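PDB 5EVI: beta-Lactamase/D-Alanine Carboxypeptidase from Pseudomonas syringae pv. tomato, which probably hydrolyses beta-lactams to substituted beta-amino acids, as a member of the class C family of serine beta-lactamases. Local coordinates for residues T30-A35 / Y45-A50; N317-T322 / Y347-R352; I282-L287 / R352-Y357. One frame throughout, in Å; residues are numbered along the deposited sequence.

Contact 1 (T30-A35 / Y45-A50). With SO4 (sulfate ion), chain O.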
loop_
_atom_site.group_PDB
_atom_site.type_symbol
_atom_site.label_atom_id
_atom_site.label_comp_id
_atom_site.label_asym_id
_atom_site.label_seq_id
_atom_site.Cartn_x
_atom_site.Cartn_y
_atom_site.Cartn_z
ATOM N N THR D 30 16.910 -6.284 -12.070
ATOM C CA THR D 30 17.918 -7.268 -11.648
ATOM C C THR D 30 17.281 -8.494 -11.001
ATOM O O THR D 30 17.725 -9.609 -11.239
ATOM C CB THR D 30 18.914 -6.610 -10.674
ATOM O OG1 THR D 30 19.513 -5.467 -11.317
ATOM C CG2 THR D 30 20.003 -7.590 -10.228
ATOM N N GLY D 31 16.280 -8.274 -10.146
ATOM C CA GLY D 31 15.581 -9.347 -9.440
ATOM C C GLY D 31 14.089 -9.098 -9.354
ATOM O O GLY D 31 13.658 -7.950 -9.167
ATOM N N LEU D 32 13.308 -10.173 -9.451
ATOM C CA LEU D 32 11.850 -10.088 -9.556
ATOM C C LEU D 32 11.193 -11.308 -8.920
ATOM O O LEU D 32 11.508 -12.450 -9.292
ATOM C CB LEU D 32 11.427 -10.006 -11.016
ATOM C CG LEU D 32 9.930 -9.802 -11.295
ATOM C CD1 LEU D 32 9.609 -8.323 -11.141
ATOM C CD2 LEU D 32 9.538 -10.287 -12.677
ATOM N N SER D 33 10.293 -11.063 -7.971
ATOM C CA SER D 33 9.486 -12.115 -7.365
ATOM C C SER D 33 8.011 -11.846 -7.641
ATOM O O SER D 33 7.553 -10.725 -7.495
ATOM C CB SER D 33 9.736 -12.190 -5.858
ATOM O OG SER D 33 8.898 -13.147 -5.253
ATOM N N ILE D 34 7.295 -12.893 -8.048
ATOM C CA ILE D 34 5.858 -12.830 -8.394
ATOM C C ILE D 34 5.130 -13.911 -7.593
ATOM O O ILE D 34 5.556 -15.061 -7.604
ATOM C CB ILE D 34 5.648 -13.056 -9.914
ATOM C CG1 ILE D 34 6.321 -11.948 -10.725
ATOM C CG2 ILE D 34 4.163 -13.160 -10.274
ATOM C CD1 ILE D 34 6.435 -12.217 -12.216
ATOM N N ALA D 35 4.079 -13.526 -6.876
ATOM C CA ALA D 35 3.131 -14.456 -6.251
ATOM C C ALA D 35 1.781 -14.319 -6.943
ATOM O O ALA D 35 1.350 -13.203 -7.196
ATOM C CB ALA D 35 2.983 -14.115 -4.783
ATOM N N TYR D 45 6.899 -17.398 -8.649
ATOM C CA TYR D 45 7.781 -17.244 -9.795
ATOM C C TYR D 45 8.855 -16.242 -9.426
ATOM O O TYR D 45 8.551 -15.081 -9.163
ATOM C CB TYR D 45 7.001 -16.728 -11.001
ATOM C CG TYR D 45 5.847 -17.607 -11.350
ATOM C CD1 TYR D 45 6.041 -18.756 -12.097
ATOM C CD2 TYR D 45 4.564 -17.321 -10.893
ATOM C CE1 TYR D 45 4.990 -19.592 -12.398
ATOM C CE2 TYR D 45 3.499 -18.150 -11.203
ATOM C CZ TYR D 45 3.717 -19.284 -11.960
ATOM O OH TYR D 45 2.667 -20.113 -12.269
ATOM N N ASN D 46 10.099 -16.703 -9.390
ATOM C CA ASN D 46 11.227 -15.869 -9.019
ATOM C C ASN D 46 12.282 -15.895 -10.119
ATOM O O ASN D 46 12.546 -16.947 -10.711
ATOM C CB ASN D 46 11.796 -16.332 -7.685
ATOM C CG ASN D 46 10.787 -16.213 -6.548
ATOM O OD1 ASN D 46 10.451 -15.112 -6.134
ATOM N ND2 ASN D 46 10.306 -17.347 -6.037
ATOM N N TYR D 47 12.856 -14.723 -10.401
ATOM C CA TYR D 47 13.838 -14.538 -11.470
ATOM C C TYR D 47 14.937 -13.586 -11.013
ATOM O O TYR D 47 14.676 -12.632 -10.268
ATOM C CB TYR D 47 13.144 -13.973 -12.711
ATOM C CG TYR D 47 11.914 -14.765 -13.095
ATOM C CD1 TYR D 47 12.033 -16.028 -13.674
ATOM C CD2 TYR D 47 10.631 -14.281 -12.827
ATOM C CE1 TYR D 47 10.906 -16.775 -14.005
ATOM C CE2 TYR D 47 9.505 -15.020 -13.154
ATOM C CZ TYR D 47 9.649 -16.261 -13.750
ATOM O OH TYR D 47 8.531 -16.994 -14.066
ATOM N N GLY D 48 16.166 -13.865 -11.439
ATOM C CA GLY D 48 17.294 -12.971 -11.191
ATOM C C GLY D 48 17.814 -13.032 -9.768
ATOM O O GLY D 48 17.498 -13.963 -8.998
ATOM N N VAL D 49 18.616 -12.028 -9.422
ATOM C CA VAL D 49 19.296 -11.976 -8.130
ATOM C C VAL D 49 18.804 -10.812 -7.268
ATOM O O VAL D 49 18.421 -9.739 -7.784
ATOM C CB VAL D 49 20.839 -11.932 -8.312
ATOM C CG1 VAL D 49 21.305 -13.137 -9.135
ATOM C CG2 VAL D 49 21.302 -10.634 -8.962
ATOM N N ALA D 50 18.796 -11.039 -5.959
ATOM C CA ALA D 50 18.395 -10.010 -4.990
ATOM C C ALA D 50 19.492 -8.964 -4.793
ATOM O O ALA D 50 19.206 -7.840 -4.363
ATOM C CB ALA D 50 18.034 -10.647 -3.654
HETATM S S SO4 O . 17.284 -16.468 -13.550
HETATM O O1 SO4 O . 15.997 -15.960 -14.072
HETATM O O2 SO4 O . 17.640 -17.711 -14.270
HETATM O O3 SO4 O . 18.343 -15.450 -13.750
HETATM O O4 SO4 O . 17.154 -16.751 -12.104
#

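Contact 2 (N317-T322 / Y347-R352). With SO4 (sulfate ion), chain P.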
loop_
_atom_site.group_PDB
_atom_site.type_symbol
_atom_site.label_atom_id
_atom_site.label_comp_id
_atom_site.label_asym_id
_atom_site.label_seq_id
_atom_site.Cartn_x
_atom_site.Cartn_y
_atom_site.Cartn_z
ATOM N N ASN D 317 -6.137 -2.360 -6.153
ATOM C CA ASN D 317 -4.694 -2.346 -6.312
ATOM C C ASN D 317 -3.973 -1.276 -5.508
ATOM O O ASN D 317 -4.584 -0.334 -5.023
ATOM C CB ASN D 317 -4.303 -2.274 -7.807
ATOM C CG ASN D 317 -4.590 -0.926 -8.452
ATOM O OD1 ASN D 317 -5.144 -0.004 -7.840
ATOM N ND2 ASN D 317 -4.174 -0.794 -9.693
ATOM N N LYS D 318 -2.655 -1.454 -5.372
ATOM C CA LYS D 318 -1.785 -0.414 -4.865
ATOM C C LYS D 318 -0.388 -0.556 -5.474
ATOM O O LYS D 318 0.209 -1.648 -5.427
ATOM C CB LYS D 318 -1.731 -0.471 -3.337
ATOM C CG LYS D 318 -0.991 0.667 -2.646
ATOM C CD LYS D 318 -1.743 1.995 -2.716
ATOM C CE LYS D 318 -0.831 3.171 -2.394
ATOM N NZ LYS D 318 -0.080 3.712 -3.566
ATOM N N THR D 319 0.103 0.539 -6.053
ATOM C CA THR D 319 1.490 0.645 -6.453
ATOM C C THR D 319 2.319 1.070 -5.246
ATOM O O THR D 319 1.809 1.680 -4.295
ATOM C CB THR D 319 1.707 1.646 -7.602
ATOM O OG1 THR D 319 1.119 2.917 -7.281
ATOM C CG2 THR D 319 1.099 1.149 -8.877
ATOM N N GLY D 320 3.600 0.731 -5.279
ATOM C CA GLY D 320 4.544 1.240 -4.292
ATOM C C GLY D 320 5.968 1.305 -4.823
ATOM O O GLY D 320 6.472 0.325 -5.393
ATOM N N SER D 321 6.611 2.449 -4.627
ATOM C CA SER D 321 7.974 2.683 -5.066
ATOM C C SER D 321 8.870 3.264 -3.964
ATOM O O SER D 321 8.412 3.959 -3.060
ATOM C CB SER D 321 7.978 3.648 -6.254
ATOM O OG SER D 321 7.276 3.095 -7.344
ATOM N N THR D 322 10.151 2.931 -4.044
ATOM C CA THR D 322 11.204 3.652 -3.347
ATOM C C THR D 322 12.222 4.050 -4.436
ATOM O O THR D 322 11.928 3.932 -5.645
ATOM C CB THR D 322 11.823 2.816 -2.195
ATOM O OG1 THR D 322 12.385 1.597 -2.700
ATOM C CG2 THR D 322 10.774 2.479 -1.126
ATOM N N TYR D 347 10.678 0.785 -11.721
ATOM C CA TYR D 347 10.338 0.829 -13.151
ATOM C C TYR D 347 8.888 1.331 -13.322
ATOM O O TYR D 347 8.069 1.143 -12.423
ATOM C CB TYR D 347 10.554 -0.541 -13.831
ATOM C CG TYR D 347 9.580 -1.649 -13.428
ATOM C CD1 TYR D 347 8.615 -2.123 -14.328
ATOM C CD2 TYR D 347 9.629 -2.233 -12.159
ATOM C CE1 TYR D 347 7.739 -3.132 -13.972
ATOM C CE2 TYR D 347 8.751 -3.230 -11.788
ATOM C CZ TYR D 347 7.807 -3.684 -12.691
ATOM O OH TYR D 347 6.928 -4.664 -12.293
ATOM N N PRO D 348 8.564 1.937 -14.484
ATOM C CA PRO D 348 7.313 2.701 -14.638
ATOM C C PRO D 348 6.049 1.941 -14.195
ATOM O O PRO D 348 5.933 0.748 -14.447
ATOM C CB PRO D 348 7.277 3.023 -16.136
ATOM C CG PRO D 348 8.718 2.980 -16.558
ATOM C CD PRO D 348 9.311 1.870 -15.758
ATOM N N ASN D 349 5.135 2.641 -13.518
ATOM C CA ASN D 349 3.836 2.082 -13.083
ATOM C C ASN D 349 3.070 1.344 -14.181
ATOM O O ASN D 349 2.355 0.385 -13.883
ATOM C CB ASN D 349 2.889 3.194 -12.556
ATOM C CG ASN D 349 3.172 3.605 -11.118
ATOM O OD1 ASN D 349 2.442 4.435 -10.543
ATOM N ND2 ASN D 349 4.219 3.043 -10.523
ATOM N N GLU D 350 3.205 1.806 -15.429
ATOM C CA GLU D 350 2.436 1.263 -16.556
ATOM C C GLU D 350 2.888 -0.159 -16.888
ATOM O O GLU D 350 2.058 -1.021 -17.187
ATOM C CB GLU D 350 2.551 2.152 -17.803
ATOM C CG GLU D 350 1.812 3.492 -17.718
ATOM C CD GLU D 350 2.480 4.516 -16.800
ATOM O OE1 GLU D 350 3.674 4.320 -16.433
ATOM O OE2 GLU D 350 1.805 5.515 -16.440
ATOM N N GLU D 351 4.196 -0.400 -16.813
ATOM C CA GLU D 351 4.747 -1.746 -17.035
ATOM C C GLU D 351 4.306 -2.750 -15.960
ATOM O O GLU D 351 4.176 -3.942 -16.235
ATOM C CB GLU D 351 6.279 -1.714 -17.129
ATOM C CG GLU D 351 6.848 -1.215 -18.455
ATOM C CD GLU D 351 6.589 -2.162 -19.623
ATOM O OE1 GLU D 351 5.500 -2.063 -20.234
ATOM O OE2 GLU D 351 7.465 -3.004 -19.934
ATOM N N ARG D 352 4.093 -2.263 -14.741
ATOM C CA ARG D 352 3.682 -3.112 -13.607
ATOM C C ARG D 352 2.266 -3.595 -13.797
ATOM O O ARG D 352 1.953 -4.776 -13.675
ATOM C CB ARG D 352 3.764 -2.338 -12.282
ATOM C CG ARG D 352 5.111 -1.687 -12.033
ATOM C CD ARG D 352 5.220 -1.074 -10.663
ATOM N NE ARG D 352 6.346 -0.139 -10.612
ATOM C CZ ARG D 352 6.705 0.536 -9.534
ATOM N NH1 ARG D 352 6.059 0.341 -8.385
ATOM N NH2 ARG D 352 7.724 1.390 -9.600
HETATM S S SO4 P . 3.188 5.349 -5.484
HETATM O O1 SO4 P . 3.278 6.340 -6.577
HETATM O O2 SO4 P . 1.769 5.088 -5.154
HETATM O O3 SO4 P . 3.853 5.925 -4.301
HETATM O O4 SO4 P . 3.824 4.068 -5.867
#

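Contact 3 (I282-L287 / R352-Y357)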
loop_
_atom_site.group_PDB
_atom_site.type_symbol
_atom_site.label_atom_id
_atom_site.label_comp_id
_atom_site.label_asym_id
_atom_site.label_seq_id
_atom_site.Cartn_x
_atom_site.Cartn_y
_atom_site.Cartn_z
ATOM N N ILE D 282 -13.417 -4.413 -16.175
ATOM C CA ILE D 282 -12.075 -3.859 -15.982
ATOM C C ILE D 282 -11.404 -3.641 -17.339
ATOM O O ILE D 282 -11.248 -4.592 -18.110
ATOM C CB ILE D 282 -11.213 -4.816 -15.119
ATOM C CG1 ILE D 282 -11.891 -5.076 -13.767
ATOM C CG2 ILE D 282 -9.808 -4.246 -14.896
ATOM C CD1 ILE D 282 -11.463 -6.369 -13.132
ATOM N N HIS D 283 -11.027 -2.392 -17.626
ATOM C CA HIS D 283 -10.331 -2.018 -18.859
ATOM C C HIS D 283 -8.896 -1.598 -18.549
ATOM O O HIS D 283 -8.665 -0.725 -17.699
ATOM C CB HIS D 283 -11.082 -0.879 -19.554
ATOM C CG HIS D 283 -12.335 -1.319 -20.249
ATOM N ND1 HIS D 283 -13.598 -0.998 -19.797
ATOM C CD2 HIS D 283 -12.514 -2.065 -21.363
ATOM C CE1 HIS D 283 -14.500 -1.531 -20.603
ATOM N NE2 HIS D 283 -13.868 -2.176 -21.566
ATOM N N LEU D 284 -7.934 -2.226 -19.222
ATOM C CA LEU D 284 -6.509 -1.918 -19.008
ATOM C C LEU D 284 -6.152 -0.435 -19.189
ATOM O O LEU D 284 -5.355 0.092 -18.413
ATOM C CB LEU D 284 -5.625 -2.786 -19.907
ATOM C CG LEU D 284 -4.099 -2.631 -19.763
ATOM C CD1 LEU D 284 -3.616 -3.038 -18.382
ATOM C CD2 LEU D 284 -3.351 -3.400 -20.851
ATOM N N ASP D 285 -6.728 0.241 -20.192
ATOM C CA ASP D 285 -6.423 1.691 -20.388
ATOM C C ASP D 285 -6.760 2.471 -19.139
ATOM O O ASP D 285 -6.009 3.361 -18.758
ATOM C CB ASP D 285 -7.171 2.401 -21.536
ATOM C CG ASP D 285 -7.912 1.476 -22.415
ATOM O OD1 ASP D 285 -7.401 1.209 -23.516
ATOM O OD2 ASP D 285 -8.995 1.010 -21.987
ATOM N N VAL D 286 -7.903 2.130 -18.528
ATOM C CA VAL D 286 -8.394 2.812 -17.332
ATOM C C VAL D 286 -7.454 2.551 -16.145
ATOM O O VAL D 286 -7.175 3.464 -15.383
ATOM C CB VAL D 286 -9.842 2.377 -16.956
ATOM C CG1 VAL D 286 -10.292 3.062 -15.677
ATOM C CG2 VAL D 286 -10.833 2.658 -18.090
ATOM N N LEU D 287 -6.985 1.304 -15.989
ATOM C CA LEU D 287 -6.046 0.964 -14.906
ATOM C C LEU D 287 -4.746 1.745 -15.090
ATOM O O LEU D 287 -4.167 2.261 -14.127
ATOM C CB LEU D 287 -5.723 -0.533 -14.890
ATOM C CG LEU D 287 -6.832 -1.558 -14.692
ATOM C CD1 LEU D 287 -6.203 -2.939 -14.607
ATOM C CD2 LEU D 287 -7.660 -1.271 -13.446
ATOM N N ARG D 352 4.093 -2.263 -14.741
ATOM C CA ARG D 352 3.682 -3.112 -13.607
ATOM C C ARG D 352 2.266 -3.595 -13.797
ATOM O O ARG D 352 1.953 -4.776 -13.675
ATOM C CB ARG D 352 3.764 -2.338 -12.282
ATOM C CG ARG D 352 5.111 -1.687 -12.033
ATOM C CD ARG D 352 5.220 -1.074 -10.663
ATOM N NE ARG D 352 6.346 -0.139 -10.612
ATOM C CZ ARG D 352 6.705 0.536 -9.534
ATOM N NH1 ARG D 352 6.059 0.341 -8.385
ATOM N NH2 ARG D 352 7.724 1.390 -9.600
ATOM N N VAL D 353 1.404 -2.631 -14.089
ATOM C CA VAL D 353 0.002 -2.891 -14.340
ATOM C C VAL D 353 -0.198 -3.821 -15.550
ATOM O O VAL D 353 -0.953 -4.788 -15.458
ATOM C CB VAL D 353 -0.756 -1.559 -14.518
ATOM C CG1 VAL D 353 -2.187 -1.786 -14.982
ATOM C CG2 VAL D 353 -0.746 -0.776 -13.204
ATOM N N LYS D 354 0.475 -3.519 -16.664
ATOM C CA LYS D 354 0.366 -4.334 -17.902
ATOM C C LYS D 354 0.822 -5.763 -17.642
ATOM O O LYS D 354 0.139 -6.723 -18.009
ATOM C CB LYS D 354 1.171 -3.744 -19.065
ATOM C CG LYS D 354 0.476 -2.617 -19.817
ATOM C CD LYS D 354 1.137 -2.306 -21.156
ATOM C CE LYS D 354 2.438 -1.525 -21.008
ATOM N NZ LYS D 354 2.467 -0.347 -21.934
ATOM N N LEU D 355 1.976 -5.898 -16.989
ATOM C CA LEU D 355 2.473 -7.208 -16.579
ATOM C C LEU D 355 1.457 -7.995 -15.745
ATOM O O LEU D 355 1.149 -9.141 -16.076
ATOM C CB LEU D 355 3.810 -7.079 -15.822
ATOM C CG LEU D 355 4.356 -8.406 -15.284
ATOM C CD1 LEU D 355 4.542 -9.382 -16.442
ATOM C CD2 LEU D 355 5.646 -8.218 -14.500
ATOM N N ALA D 356 0.976 -7.409 -14.650
ATOM C CA ALA D 356 0.035 -8.102 -13.768
ATOM C C ALA D 356 -1.285 -8.383 -14.508
ATOM O O ALA D 356 -1.806 -9.485 -14.410
ATOM C CB ALA D 356 -0.187 -7.324 -12.474
ATOM N N TYR D 357 -1.778 -7.421 -15.298
ATOM C CA TYR D 357 -2.985 -7.657 -16.116
ATOM C C TYR D 357 -2.808 -8.880 -17.053
ATOM O O TYR D 357 -3.689 -9.752 -17.116
ATOM C CB TYR D 357 -3.391 -6.422 -16.918
ATOM C CG TYR D 357 -4.765 -6.538 -17.564
ATOM C CD1 TYR D 357 -5.883 -5.948 -16.970
ATOM C CD2 TYR D 357 -4.954 -7.245 -18.762
ATOM C CE1 TYR D 357 -7.131 -6.042 -17.548
ATOM C CE2 TYR D 357 -6.211 -7.349 -19.342
ATOM C CZ TYR D 357 -7.290 -6.748 -18.735
ATOM O OH TYR D 357 -8.531 -6.855 -19.317
HETATM O O HOH W 1 -8.372 -4.247 -21.111
#

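Contact 1 (T30-A35 / Y45-A50)
I34 and Y45 meet backbone to backbone: I34 N donates to Y45 O at 2.8 Å, and Y45 N returns a bond to I34 O. L32 and Y47 repeat this mutual pairing, so both are hydrogen-bonded pairs of an antiparallel arrangement. The side chains of all four point to the same sheet face, where CD2 of L32 comes 4.1 Å from CD2 of Y47. Helix 9-20 covers this side, with A20 touching both L32 and Y47 and the Y45 hydroxyl bonding to D13; large apolar and aromatic residues suit such a closed layer. The two strands, 31-38 and 43-48, form a beta hairpin, and 43-48 is the outermost strand at that side of the central antiparallel sheet. On the other face S33 OG, anti to its backbone N (chi1 176°), donates to N46 OD1 at 2.7 Å, in the plane of the amide carbonyl. S60 takes up the N46 ND2 group, which fixes the amide's rotation. Toward T30 the backbone bonding lengthens, V49 N to T30 O being 3.2 Å, although the CG2 methyls of T30 and V49 meet at 3.5 Å. Glycine suits both positions here: a beta carbon on G31 would run into V49 O, and one on G48 into T30 O. Exposed G48 also takes a positive phi (76°), and its N donates to O4 of a sulfate ion, probably from the crystallisation liquor, at 3.1 Å.

Contact 2 (N317-T322 / Y347-R352)
The K318-T319-G320 sequence on strand 315-321 fits the KTG motif of serine beta-lactamases, and it is next to this motif that R352, in the first turn of helix 349-363, meets G320 and S321. The guanidinium comes edge-on. NH2 of R352 donates to S321 OG at 2.9 Å, with the hydroxyl tilted 20° out of the guanidinium plane, while NH1 of R352 makes weak bonds to the same OG and, at 3.0 Å, to G320 O. An arginine suits the place because its planar donors serve several acceptors at once. Its chain runs extended from CG to NE, and NE and NH2 together grip Y347 O side-on, the NE bond being 2.8 Å; NH1 also reaches G327 O on the adjacent strand. Beside this, CG2 of T319 packs 3.9 Å from CG of N349, the two side chains crossing at about a right angle. Chi1 of 52° puts T319 OG1 between its backbone N and carbonyl carbon, from where it donates to O2 of a sulfate ion at 3.1 Å. The same O2 lies 2.8 Å from K318 NZ. This sulfate, probably from the crystallisation liquor, also bonds S68 OG, consistent with a site that receives the carboxylate of a beta-lactam; the buried arginine, tied to backbone carbonyls on both sides, would hold the motif strand against the helix start.

Contact 3 (I282-L287 / R352-Y357)
L284 N and the hydroxyl of Y357 share one water molecule, which accepts from L284 N at 2.8 Å and sits 3.2 Å from Y357 OH. H283 is the N-cap residue of helix 284-290, so L284 N lies in the first turn, where amide groups have no carbonyl of a preceding turn to bind; the water takes that role. No direct hydrogen bond crosses between the segments; the side-chain packing is apolar. The Y357 ring lies flat over L284: CB of L284 stands 4.3 Å from the ring centroid and only 8° off its normal, a CH-pi contact. With CG of L284 anti to the backbone N (chi1 -177°) and chi2 at 63°, CD1 comes within 3.7 Å of Y357 CB. The ring edge is met by two branched residues: CD1 of L287 at 3.8 Å from Y357 CD1, and CG2 of I282 near CE1. Further along, CG1 of V353 fits against CB of L287 at 3.8 Å and also touches CD1 of L284; the beta-branched valine thus offers one methyl to both leucines, and V353 and L287 are buried. K354 contributes its aliphatic part alone, CG lying 4.0 Å from CD2 of L284 while the chain beyond bends off from the leucine. These contacts join short helix 284-290 to the C-terminal helix 349-363, which rests on the sheet through V353 and A356 on Y328; L287 in turn touches Y278. A tyrosine suits this partly exposed margin: its ring supplies apolar surface to three residues, while its hydroxyl reaches a water. Cohesion across the pair of segments thus depends on shape and van der Waals contact, with one bridging water as the polar link.

Overall arrangement
Contact 1 lies within the antiparallel sheet, contact 2 joins one of its strands to a helix, and contact 3 joins two helices, one of which packs on the sheet. Strands 337-343 and 326-332 separate the hairpin of contact 1 from strand 315-321 of contact 2; their centres are about 16 Å apart. Contacts 2 and 3, about 11 Å between centres, share helix 349-363. R352 marks the join: its side chain works in contact 2, whereas the turns after it supply V353 and Y357 to contact 3. Contact 2 borders the probable active site, with K318 near S68 and Y154; contacts 1 and 3, with centres about 20 Å apart, include neither K318 nor the sulfate beside it.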